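PDB 6Q2F: glycoside hydrolase family protein from Novosphingobium sp. PP1Y, which hydrolyses, as an alpha-L-rhamnosidase, alpha-L-rhamnosyl bonds and probably releases terminal rhamnose from its glycoside substrates. Local coordinates for residues Asp777-Val782 and Arg788-Tyr793; Ala633-Gln638 and Thr771-Asn776; Leu812-Ala817 and Val845-Pro850; Gly816-Gly821 and Gln873-Ala878; Ser852-Ala855 and Gly860-Ile863. All coordinates share one frame; numbering follows the deposited sequence.

In the fold
Interactions 1, 3, 4 and 5 gather in one alpha/beta region, their centres 28 to 36 Å from that of the chain, while interaction 2 joins that region to helix 620-636 of the (beta/alpha)8 barrel. Along the chain, strand 775-777 leads from interaction 2 into interaction 1, then helix 803-814 carries the chain to interaction 3. Interactions 3 and 4 share Gly816 and Ala817, and interaction 5 falls within the span that interaction 4 closes. Strands 788-794, 818-820 and 860-863 lie side by side and parallel, so interactions 1, 4 and 5 share one mixed sheet, with centres 9 to 15 Å apart. Together they span a layered alpha/beta unit beside the barrel.

Interaction 1 (Asp777-Val782 and Arg788-Tyr793); sequences DGEDLV and RYKTIY
Leu781 and Tyr789 face each other as an antiparallel hydrogen-bonded pair, and this is the compact part of the contact. Leu781 N donates to Tyr789 O at 2.8 Å and Tyr789 N to Leu781 O at 2.7 Å. The Leu781 and Ile792 side chains cross at about a right angle, and CD1 of Leu781 sits just 3.4 Å from CG1 of Ile792, closer than carbons usually come. The Tyr789 hydroxyl ends on Asp763, outside the hairpin.

The face that carries Val782 and Arg788 is charged and opens toward solvent at Glu779. With its chain bent at chi3 (-61°), Arg788 lays its guanidinium beneath Val782, whose CG1 stands 3.5 Å from CZ of Arg788. The acids come in at the guanidinium's edge. NH1 and NH2 of Arg788 both hold a single oxygen, OD2 of Asp777, and NH1 also reaches OD2 of Asp780 at 2.8 Å, through the anti lone pair. The other oxygen of that carboxylate, OD1 of Asp780, uses its syn lone pair for Lys790 NZ at 2.9 Å. NZ of Lys790 is shared with OE1 of Glu779, which it meets from above the carboxylate plane at 2.9 Å. Three acids thus surround two bases, which probably steadies the five charges, Glu779 exposed and Asp780 buried, and two waters bridge Glu779 O and Lys790 O. Gly778, at positive phi, sits in the type II' turn from Asp777 to Asp780, the signature of a two-residue beta hairpin, here extended by strand 788-794 into an antiparallel meander.

Interaction 2 (Ala633-Gln638 and Thr771-Asn776); sequences AHLYGQ and TELLAN
Tyr636 and Leu773 meet in a CH-pi contact, the main feature of an interface without any hydrogen bond between its sides. The methyl CD1 of Leu773 stands over the middle of the Tyr636 ring, 3.5 Å from its centroid and 14° off the ring normal. The leucine comes in at about a right angle to the tyrosine side chain. With CG of Leu773 beside its own backbone N (chi1 -63°) and chi2 extended, CD1 is carried straight out to the ring, while CD2 reaches no further than the rim, 4.0 Å from CE2 of Tyr636.

Plain apolar contacts make up the rest. The same CD1 of Leu773 touches CB of Leu635 at 3.8 Å, so one methyl fills the angle between Leu635 and Tyr636. CD2 of Leu635 and CD2 of Leu774 meet more loosely, 4.3 Å apart.

Among polar groups, the Tyr636 hydroxyl is hydrogen-bonded to Asn768, which would help fix the ring's tilt beneath the methyl. The C-terminal part of helix 620-636, which links barrel strands 604-610 and 642-649, lies against that of helix 767-773, and Leu635 and Leu774 both continue inward onto Ile765 of strand 762-765 and Tyr789 of strand 788-794.

Interaction 3 (Leu812-Ala817 and Val845-Pro850); sequences LVVGGA and VARLWP
Val814 and Arg847 cross at about a right angle, with the valine methyl CG2 lying over one face of the guanidinium. That carbon is 3.6 Å from CZ of Arg847, shifted from the group's centre toward its rim. The arginine gets there by being stretched out: CG trans to the backbone N (chi1 -160°) and every later torsion near 180°, so that the chain spans the gap between the helices and ends flat against the valine. Its N-H bonds lie in the plane and do not point at the methyl.

Both residues belong to the final turns of helices 803-814 and 838-848, which pack side by side on the same face of the mixed sheet, over its parallel strands 818-820 and 860-863. Helix 803-814 connects strands 788-794 and 818-820 as a beta-alpha-beta unit and closes with a Schellman motif at Gly816: N of Gly816 bonds to Val813 O at 2.8 Å and Ala817 N to Leu812 O at 3.0 Å.

Deeper down, Leu848 and Val813 reach toward each other tip to tip. CD1 of Leu848 is 4.1 Å from CG2 of Val813. Val857 and Val862 of the hairpin below pack against both side chains.

Interaction 4 (Gly816-Gly821 and Gln873-Ala878); sequences GATVVG and QAMDVA
The backbones of Thr818 and Met875 stay well apart, their CA atoms 8.9 Å from each other, and strand 818-820 meets the end of helix 868-874 through side chains alone. The helix stops in a Schellman motif: Asp876 takes a positive phi (63°) and its N bonds to Gln873 O at 2.9 Å, which leaves Met875 at the turn with its side chain aimed at the strand.

Met875 is modelled as selenomethionine, with selenium in place of the native sulfur. CG lies beside the backbone N and chi2 is extended, which sends the selenium out toward the sheet; the bend at chi3 (-125°) then swings the terminal methyl across to Val820. SE of Met875 meets CG2 of Thr818 at 3.7 Å, the two side chains approaching tip to tip. Its CE lies 3.4 Å from CG2 of Val820, a tight carbon pair, and 4.1 Å from CG2 of Thr818. Thr818 and Val820 alternate with Val819 along the strand, so both look toward the helix end while Val819 points to the other face, onto helix 803-814. Arg861 and Ile863 of the next strand also touch Met875.

Thr818 offers its methyl rather than its hydroxyl, and no hydrogen bond crosses between the segments. The chemistry is therefore that of dispersion between methyls and a polarisable selenium, set by shape rather than by bond direction.

Interaction 5 (Ser852-Ala855 and Gly860-Ile863); sequences SGDA and GRVI
Arg861 and Asp854 form a salt bridge across the beta hairpin of strands 854-857 and 860-863, an antiparallel pair at one edge of a mixed sheet. The pair is diagonal: Asp854 is opposite Ile863, while Ala855 and Val862 form the hydrogen-bonded pair, each N donating to the other's O.

The arginine starts on its strand with CB 4.0 Å from Ala855 O. CG lies 3.8 Å from that same carbonyl oxygen and equally near OD1 of Asp854. CG of Arg861 is trans to the backbone N (chi1 178°) and the chain runs on extended, so CD continues alongside the carboxylate. NE then donates to OD1 of Asp854 at 2.9 Å, an almost straight bond (167°). From CZ the group divides. NH2 bonds to OD2 of Asp854 at 2.9 Å, and NH1 turns to the carbonyl of Ala874 in helix 868-874. Both bridge bonds use syn lone pairs, with the planes just 21° apart; the side-on, two-pronged grip keeps carboxylate and guanidinium nearly coplanar and should restrain rotation of either. CD1 of Ile863 rests over one guanidinium face. An ST turn sets the aspartate's backbone, with Ser852 OG accepting from Asp854 N at 3.2 Å.

Interaction 1 (Asp777-Val782 and Arg788-Tyr793)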
# COMPACT_ATOMS: atom_id res chain seq x y z
N ASP A 777 25.94 15.17 11.85
CA ASP A 777 27.31 14.71 11.60
C ASP A 777 27.90 15.75 10.65
O ASP A 777 27.76 15.67 9.42
CB ASP A 777 27.37 13.30 11.02
CG ASP A 777 28.80 12.82 10.79
OD1 ASP A 777 29.62 12.97 11.72
OD2 ASP A 777 29.10 12.29 9.69
N GLY A 778 28.55 16.74 11.24
CA GLY A 778 29.06 17.85 10.46
C GLY A 778 27.90 18.60 9.86
O GLY A 778 27.05 19.16 10.56
N GLU A 779 27.84 18.63 8.53
CA GLU A 779 26.75 19.30 7.84
C GLU A 779 25.64 18.33 7.46
O GLU A 779 24.63 18.75 6.90
CB GLU A 779 27.28 20.03 6.59
CG GLU A 779 27.35 19.15 5.32
CD GLU A 779 28.63 18.31 5.21
OE1 GLU A 779 29.10 18.08 4.07
OE2 GLU A 779 29.16 17.88 6.27
N ASP A 780 25.81 17.04 7.79
CA ASP A 780 24.90 15.97 7.39
C ASP A 780 23.95 15.61 8.53
O ASP A 780 24.19 15.90 9.70
CB ASP A 780 25.67 14.70 7.00
CG ASP A 780 26.47 14.85 5.71
OD1 ASP A 780 26.18 15.76 4.90
OD2 ASP A 780 27.39 14.04 5.52
N LEU A 781 22.88 14.90 8.17
CA LEU A 781 22.01 14.26 9.13
C LEU A 781 22.13 12.76 8.95
O LEU A 781 21.96 12.25 7.83
CB LEU A 781 20.56 14.68 8.95
CG LEU A 781 20.37 16.16 9.25
CD1 LEU A 781 19.10 16.68 8.64
CD2 LEU A 781 20.37 16.34 10.75
N VAL A 782 22.44 12.06 10.03
CA VAL A 782 22.64 10.62 9.95
C VAL A 782 21.70 9.94 10.92
O VAL A 782 21.29 10.50 11.94
CB VAL A 782 24.09 10.21 10.23
CG1 VAL A 782 25.02 10.86 9.20
CG2 VAL A 782 24.47 10.61 11.64
N ARG A 788 22.16 8.73 5.54
CA ARG A 788 22.94 9.96 5.68
C ARG A 788 22.44 10.95 4.64
O ARG A 788 22.49 10.66 3.45
CB ARG A 788 24.43 9.69 5.49
CG ARG A 788 25.27 10.95 5.26
CD ARG A 788 26.74 10.61 5.02
NE ARG A 788 27.32 9.92 6.16
CZ ARG A 788 27.84 10.55 7.22
NH1 ARG A 788 27.86 11.88 7.26
NH2 ARG A 788 28.35 9.84 8.22
N TYR A 789 21.99 12.12 5.09
CA TYR A 789 21.37 13.08 4.21
C TYR A 789 22.08 14.43 4.29
O TYR A 789 22.52 14.86 5.37
CB TYR A 789 19.90 13.27 4.57
CG TYR A 789 19.17 11.96 4.73
CD1 TYR A 789 18.64 11.31 3.62
CD2 TYR A 789 19.02 11.36 5.98
CE1 TYR A 789 17.96 10.10 3.75
CE2 TYR A 789 18.31 10.16 6.12
CZ TYR A 789 17.81 9.54 5.00
OH TYR A 789 17.15 8.34 5.11
N LYS A 790 22.12 15.11 3.14
CA LYS A 790 22.62 16.48 3.06
C LYS A 790 21.61 17.48 3.59
O LYS A 790 22.01 18.56 4.05
CB LYS A 790 22.95 16.86 1.61
CG LYS A 790 23.81 15.85 0.88
CD LYS A 790 25.14 15.62 1.56
CE LYS A 790 25.95 16.89 1.70
NZ LYS A 790 27.28 16.57 2.32
N THR A 791 20.32 17.17 3.55
CA THR A 791 19.32 18.16 3.92
C THR A 791 17.99 17.48 4.23
O THR A 791 17.72 16.35 3.78
CB THR A 791 19.11 19.19 2.82
OG1 THR A 791 18.23 20.21 3.29
CG2 THR A 791 18.48 18.53 1.61
N ILE A 792 17.17 18.18 4.99
CA ILE A 792 15.76 17.87 5.18
C ILE A 792 15.00 18.78 4.23
O ILE A 792 15.29 19.97 4.14
CB ILE A 792 15.31 18.11 6.63
CG1 ILE A 792 15.87 17.04 7.56
CG2 ILE A 792 13.79 18.16 6.73
CD1 ILE A 792 15.72 17.36 9.04
N TYR A 793 14.02 18.23 3.54
CA TYR A 793 13.13 19.02 2.70
C TYR A 793 11.75 19.07 3.34
O TYR A 793 11.22 18.04 3.76
CB TYR A 793 13.05 18.43 1.29
CG TYR A 793 12.13 19.20 0.41
CD1 TYR A 793 12.55 20.36 -0.22
CD2 TYR A 793 10.82 18.77 0.18
CE1 TYR A 793 11.71 21.09 -1.04
CE2 TYR A 793 9.97 19.49 -0.64
CZ TYR A 793 10.41 20.65 -1.24
OH TYR A 793 9.57 21.39 -2.04
O HOH W 1 21.86 18.54 6.88
O HOH W 2 24.06 19.99 4.60
O HOH W 3 27.83 14.23 2.57

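Interaction 2 (Ala633-Gln638 and Thr771-Asn776)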
# COMPACT_ATOMS: atom_id res chain seq x y z
N ALA A 633 12.74 1.00 5.79
CA ALA A 633 13.87 0.07 5.85
C ALA A 633 15.21 0.81 5.83
O ALA A 633 16.17 0.34 6.43
CB ALA A 633 13.80 -0.92 4.69
N HIS A 634 15.29 1.93 5.12
CA HIS A 634 16.54 2.69 5.09
C HIS A 634 16.77 3.38 6.44
O HIS A 634 17.88 3.32 6.99
CB HIS A 634 16.51 3.74 3.96
CG HIS A 634 16.28 3.17 2.60
ND1 HIS A 634 15.88 3.95 1.54
CD2 HIS A 634 16.38 1.90 2.12
CE1 HIS A 634 15.74 3.20 0.46
NE2 HIS A 634 16.05 1.95 0.78
N LEU A 635 15.74 4.02 6.97
CA LEU A 635 15.89 4.79 8.20
C LEU A 635 16.01 3.89 9.42
O LEU A 635 16.91 4.09 10.24
CB LEU A 635 14.73 5.76 8.34
CG LEU A 635 14.98 6.94 7.40
CD1 LEU A 635 13.70 7.45 6.86
CD2 LEU A 635 15.72 8.05 8.15
N TYR A 636 15.16 2.86 9.55
CA TYR A 636 15.16 2.06 10.77
C TYR A 636 16.07 0.84 10.68
O TYR A 636 16.16 0.09 11.65
CB TYR A 636 13.73 1.66 11.15
CG TYR A 636 12.92 2.86 11.58
CD1 TYR A 636 12.30 3.68 10.64
CD2 TYR A 636 12.81 3.21 12.95
CE1 TYR A 636 11.59 4.80 11.03
CE2 TYR A 636 12.11 4.35 13.34
CZ TYR A 636 11.50 5.13 12.39
OH TYR A 636 10.79 6.25 12.74
N GLY A 637 16.75 0.64 9.54
CA GLY A 637 17.80 -0.35 9.46
C GLY A 637 17.37 -1.76 9.15
O GLY A 637 18.19 -2.67 9.24
N GLN A 638 16.13 -1.98 8.77
CA GLN A 638 15.68 -3.30 8.38
C GLN A 638 16.40 -3.73 7.10
O GLN A 638 16.72 -4.87 6.95
CB GLN A 638 14.18 -3.37 8.21
CG GLN A 638 13.41 -3.16 9.47
CD GLN A 638 12.98 -1.74 9.66
OE1 GLN A 638 13.58 -0.82 9.14
NE2 GLN A 638 11.92 -1.55 10.36
N THR A 771 12.39 13.15 14.74
CA THR A 771 12.65 13.51 16.14
C THR A 771 13.43 12.47 16.93
O THR A 771 13.89 12.79 18.03
CB THR A 771 11.33 13.78 16.87
OG1 THR A 771 10.52 12.60 16.85
CG2 THR A 771 10.58 14.93 16.21
N GLU A 772 13.60 11.25 16.41
CA GLU A 772 14.25 10.19 17.16
C GLU A 772 15.47 9.58 16.50
O GLU A 772 16.32 9.02 17.20
CB GLU A 772 13.26 9.04 17.43
CG GLU A 772 11.97 9.46 18.14
CD GLU A 772 12.17 9.74 19.62
OE1 GLU A 772 13.22 9.33 20.17
OE2 GLU A 772 11.28 10.38 20.23
N LEU A 773 15.58 9.66 15.17
CA LEU A 773 16.65 8.97 14.45
C LEU A 773 17.78 9.90 14.03
O LEU A 773 18.96 9.54 14.14
CB LEU A 773 16.10 8.28 13.19
CG LEU A 773 15.08 7.16 13.40
CD1 LEU A 773 14.68 6.54 12.07
CD2 LEU A 773 15.60 6.11 14.39
N LEU A 774 17.44 11.09 13.53
CA LEU A 774 18.39 11.94 12.84
C LEU A 774 19.26 12.68 13.84
O LEU A 774 18.76 13.24 14.82
CB LEU A 774 17.66 12.94 11.95
CG LEU A 774 16.86 12.36 10.80
CD1 LEU A 774 16.38 13.47 9.90
CD2 LEU A 774 17.75 11.39 10.04
N ALA A 775 20.56 12.67 13.59
CA ALA A 775 21.53 13.38 14.40
C ALA A 775 22.48 14.13 13.49
O ALA A 775 22.62 13.80 12.30
CB ALA A 775 22.30 12.43 15.31
N ASN A 776 23.15 15.14 14.05
CA ASN A 776 24.13 15.90 13.28
C ASN A 776 25.40 15.09 13.05
O ASN A 776 25.88 14.41 13.96
CB ASN A 776 24.49 17.21 14.00
CG ASN A 776 23.29 18.13 14.18
OD1 ASN A 776 22.83 18.34 15.30
ND2 ASN A 776 22.83 18.73 13.09

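Interaction 3 (Leu812-Ala817 and Val845-Pro850)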
# COMPACT_ATOMS: atom_id res chain seq x y z
N LEU A 812 18.34 20.58 15.11
CA LEU A 812 19.24 19.99 14.12
C LEU A 812 19.90 21.07 13.28
O LEU A 812 21.11 21.01 13.04
CB LEU A 812 18.47 19.01 13.24
CG LEU A 812 17.93 17.75 13.93
CD1 LEU A 812 16.96 17.03 13.01
CD2 LEU A 812 19.08 16.83 14.32
N VAL A 813 19.13 22.06 12.83
CA VAL A 813 19.69 23.22 12.13
C VAL A 813 20.79 23.86 12.96
O VAL A 813 21.94 23.97 12.52
CB VAL A 813 18.58 24.23 11.79
CG1 VAL A 813 19.18 25.50 11.22
CG2 VAL A 813 17.59 23.64 10.79
N VAL A 814 20.46 24.26 14.20
CA VAL A 814 21.46 24.92 15.05
C VAL A 814 22.67 24.01 15.28
O VAL A 814 23.81 24.48 15.41
CB VAL A 814 20.81 25.38 16.37
CG1 VAL A 814 21.87 25.85 17.38
CG2 VAL A 814 19.85 26.55 16.08
N GLY A 815 22.45 22.69 15.28
CA GLY A 815 23.54 21.74 15.42
C GLY A 815 24.36 21.51 14.15
O GLY A 815 25.33 20.75 14.20
N GLY A 816 23.96 22.12 13.03
CA GLY A 816 24.77 22.10 11.82
C GLY A 816 24.08 21.64 10.54
O GLY A 816 24.71 21.63 9.48
N ALA A 817 22.81 21.26 10.62
CA ALA A 817 22.13 20.69 9.47
C ALA A 817 21.51 21.76 8.59
O ALA A 817 21.26 22.90 9.01
CB ALA A 817 21.04 19.70 9.91
N VAL A 845 10.22 29.88 14.48
CA VAL A 845 9.99 30.21 13.07
C VAL A 845 10.79 31.44 12.69
O VAL A 845 11.46 31.47 11.65
CB VAL A 845 8.49 30.38 12.79
CG1 VAL A 845 8.29 30.98 11.41
CG2 VAL A 845 7.78 29.02 12.86
N ALA A 846 10.77 32.48 13.54
CA ALA A 846 11.53 33.69 13.22
C ALA A 846 13.02 33.40 13.13
O ALA A 846 13.71 34.01 12.31
CB ALA A 846 11.25 34.80 14.25
N ARG A 847 13.54 32.47 13.93
CA ARG A 847 14.97 32.19 13.89
C ARG A 847 15.36 31.43 12.63
O ARG A 847 16.37 31.75 11.98
CB ARG A 847 15.41 31.41 15.13
CG ARG A 847 16.93 31.54 15.37
CD ARG A 847 17.46 30.61 16.46
NE ARG A 847 18.92 30.59 16.42
CZ ARG A 847 19.70 29.96 17.29
NH1 ARG A 847 19.17 29.28 18.29
NH2 ARG A 847 21.01 30.01 17.16
N LEU A 848 14.59 30.40 12.26
CA LEU A 848 14.96 29.62 11.09
C LEU A 848 14.62 30.35 9.80
O LEU A 848 15.25 30.07 8.77
CB LEU A 848 14.28 28.25 11.08
CG LEU A 848 14.51 27.26 12.21
CD1 LEU A 848 14.30 25.82 11.76
CD2 LEU A 848 15.87 27.45 12.84
N TRP A 849 13.64 31.24 9.82
CA TRP A 849 13.19 31.95 8.62
C TRP A 849 13.21 33.45 8.89
O TRP A 849 12.16 34.10 8.96
CB TRP A 849 11.79 31.48 8.21
CG TRP A 849 11.83 30.09 7.63
CD1 TRP A 849 12.13 29.76 6.35
CD2 TRP A 849 11.56 28.87 8.32
NE1 TRP A 849 12.07 28.40 6.19
CE2 TRP A 849 11.72 27.83 7.39
CE3 TRP A 849 11.19 28.55 9.63
CZ2 TRP A 849 11.53 26.49 7.72
CZ3 TRP A 849 11.01 27.21 9.96
CH2 TRP A 849 11.18 26.20 9.01
N PRO A 850 14.41 34.03 9.05
CA PRO A 850 14.48 35.46 9.44
C PRO A 850 14.06 36.41 8.34
O PRO A 850 13.72 37.56 8.65
CB PRO A 850 15.96 35.65 9.80
CG PRO A 850 16.66 34.65 8.99
CD PRO A 850 15.74 33.44 8.90

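Interaction 4 (Gly816-Gly821 and Gln873-Ala878)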
# COMPACT_ATOMS: atom_id res chain seq x y z
N GLY A 816 23.96 22.12 13.03
CA GLY A 816 24.77 22.10 11.82
C GLY A 816 24.08 21.64 10.54
O GLY A 816 24.71 21.63 9.48
N ALA A 817 22.81 21.26 10.62
CA ALA A 817 22.13 20.69 9.47
C ALA A 817 21.51 21.76 8.59
O ALA A 817 21.26 22.90 9.01
CB ALA A 817 21.04 19.70 9.91
N THR A 818 21.21 21.37 7.36
CA THR A 818 20.55 22.22 6.38
C THR A 818 19.10 21.79 6.21
O THR A 818 18.81 20.59 6.10
CB THR A 818 21.27 22.16 5.03
OG1 THR A 818 22.66 22.45 5.24
CG2 THR A 818 20.68 23.16 4.05
N VAL A 819 18.19 22.76 6.19
CA VAL A 819 16.78 22.54 5.92
C VAL A 819 16.40 23.35 4.69
O VAL A 819 16.74 24.53 4.59
CB VAL A 819 15.87 22.93 7.11
CG1 VAL A 819 14.41 23.03 6.66
CG2 VAL A 819 16.01 21.95 8.23
N VAL A 820 15.73 22.70 3.75
CA VAL A 820 15.19 23.35 2.56
C VAL A 820 13.67 23.36 2.69
O VAL A 820 13.05 22.29 2.75
CB VAL A 820 15.62 22.63 1.28
CG1 VAL A 820 15.02 23.33 0.05
CG2 VAL A 820 17.13 22.56 1.22
N GLY A 821 13.09 24.55 2.73
CA GLY A 821 11.65 24.66 2.81
C GLY A 821 11.24 26.02 3.31
O GLY A 821 12.03 26.78 3.87
N GLN A 873 22.14 22.56 -5.37
CA GLN A 873 23.16 23.27 -6.13
C GLN A 873 23.80 24.37 -5.29
O GLN A 873 25.03 24.51 -5.26
CB GLN A 873 22.54 23.83 -7.41
CG GLN A 873 23.52 24.34 -8.45
CD GLN A 873 22.81 24.65 -9.76
OE1 GLN A 873 23.25 24.25 -10.84
NE2 GLN A 873 21.67 25.33 -9.65
N ALA A 874 22.98 25.13 -4.56
CA ALA A 874 23.52 26.19 -3.72
C ALA A 874 24.28 25.67 -2.50
O ALA A 874 24.94 26.47 -1.82
CB ALA A 874 22.41 27.13 -3.26
N MSE A 875 24.18 24.39 -2.21
CA MSE A 875 24.97 23.76 -1.15
C MSE A 875 26.22 23.11 -1.72
O MSE A 875 26.97 22.47 -0.99
CB MSE A 875 24.16 22.68 -0.43
CG MSE A 875 22.99 23.18 0.35
SE MSE A 875 21.86 21.65 0.89
CE MSE A 875 20.30 22.35 0.10
N ASP A 876 26.39 23.24 -3.03
CA ASP A 876 27.52 22.65 -3.74
C ASP A 876 27.49 21.12 -3.63
O ASP A 876 28.52 20.47 -3.48
CB ASP A 876 28.86 23.21 -3.22
CG ASP A 876 30.03 22.87 -4.13
OD1 ASP A 876 29.84 22.85 -5.37
OD2 ASP A 876 31.14 22.63 -3.62
N VAL A 877 26.29 20.55 -3.71
CA VAL A 877 26.13 19.10 -3.72
C VAL A 877 25.87 18.67 -5.16
O VAL A 877 24.81 18.95 -5.72
CB VAL A 877 24.99 18.65 -2.79
CG1 VAL A 877 24.83 17.14 -2.86
CG2 VAL A 877 25.31 19.06 -1.37
N ALA A 878 26.85 17.97 -5.74
CA ALA A 878 26.74 17.54 -7.13
C ALA A 878 25.64 16.48 -7.29
O ALA A 878 25.39 15.69 -6.38
CB ALA A 878 28.08 16.98 -7.62

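Interaction 5 (Ser852-Ala855 and Gly860-Ile863)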
# COMPACT_ATOMS: atom_id res chain seq x y z
N SER A 852 15.75 36.51 4.93
CA SER A 852 16.66 36.55 3.79
C SER A 852 16.35 35.47 2.76
O SER A 852 16.72 35.63 1.59
CB SER A 852 18.10 36.39 4.26
OG SER A 852 18.32 35.06 4.70
N GLY A 853 15.70 34.38 3.17
CA GLY A 853 15.44 33.28 2.27
C GLY A 853 16.58 32.29 2.13
O GLY A 853 16.41 31.25 1.47
N ASP A 854 17.74 32.57 2.73
CA ASP A 854 18.88 31.66 2.77
C ASP A 854 19.75 32.10 3.94
O ASP A 854 20.69 32.88 3.76
CB ASP A 854 19.65 31.66 1.45
CG ASP A 854 20.72 30.57 1.37
OD1 ASP A 854 21.17 30.06 2.43
OD2 ASP A 854 21.11 30.20 0.25
N ALA A 855 19.44 31.61 5.13
CA ALA A 855 20.03 32.11 6.35
C ALA A 855 20.92 31.07 7.01
O ALA A 855 20.57 29.88 7.09
CB ALA A 855 18.94 32.54 7.33
N GLY A 860 24.10 25.75 11.21
CA GLY A 860 23.45 25.18 10.06
C GLY A 860 22.89 26.23 9.11
O GLY A 860 23.32 27.39 9.08
N ARG A 861 21.88 25.81 8.35
CA ARG A 861 21.43 26.63 7.23
C ARG A 861 19.99 26.29 6.87
O ARG A 861 19.62 25.12 6.85
CB ARG A 861 22.36 26.43 6.03
CG ARG A 861 21.99 27.19 4.78
CD ARG A 861 23.00 26.88 3.71
NE ARG A 861 22.86 27.73 2.53
CZ ARG A 861 23.60 27.60 1.44
NH1 ARG A 861 24.51 26.64 1.38
NH2 ARG A 861 23.40 28.41 0.40
N VAL A 862 19.20 27.31 6.59
CA VAL A 862 17.81 27.16 6.19
C VAL A 862 17.64 27.89 4.87
O VAL A 862 17.80 29.12 4.81
CB VAL A 862 16.84 27.72 7.24
CG1 VAL A 862 15.39 27.65 6.72
CG2 VAL A 862 16.98 26.99 8.56
N ILE A 863 17.32 27.15 3.82
CA ILE A 863 17.08 27.70 2.49
C ILE A 863 15.57 27.72 2.27
O ILE A 863 14.93 26.67 2.14
CB ILE A 863 17.80 26.89 1.41
CG1 ILE A 863 19.29 26.78 1.75
CG2 ILE A 863 17.61 27.53 0.04
CD1 ILE A 863 20.10 25.98 0.73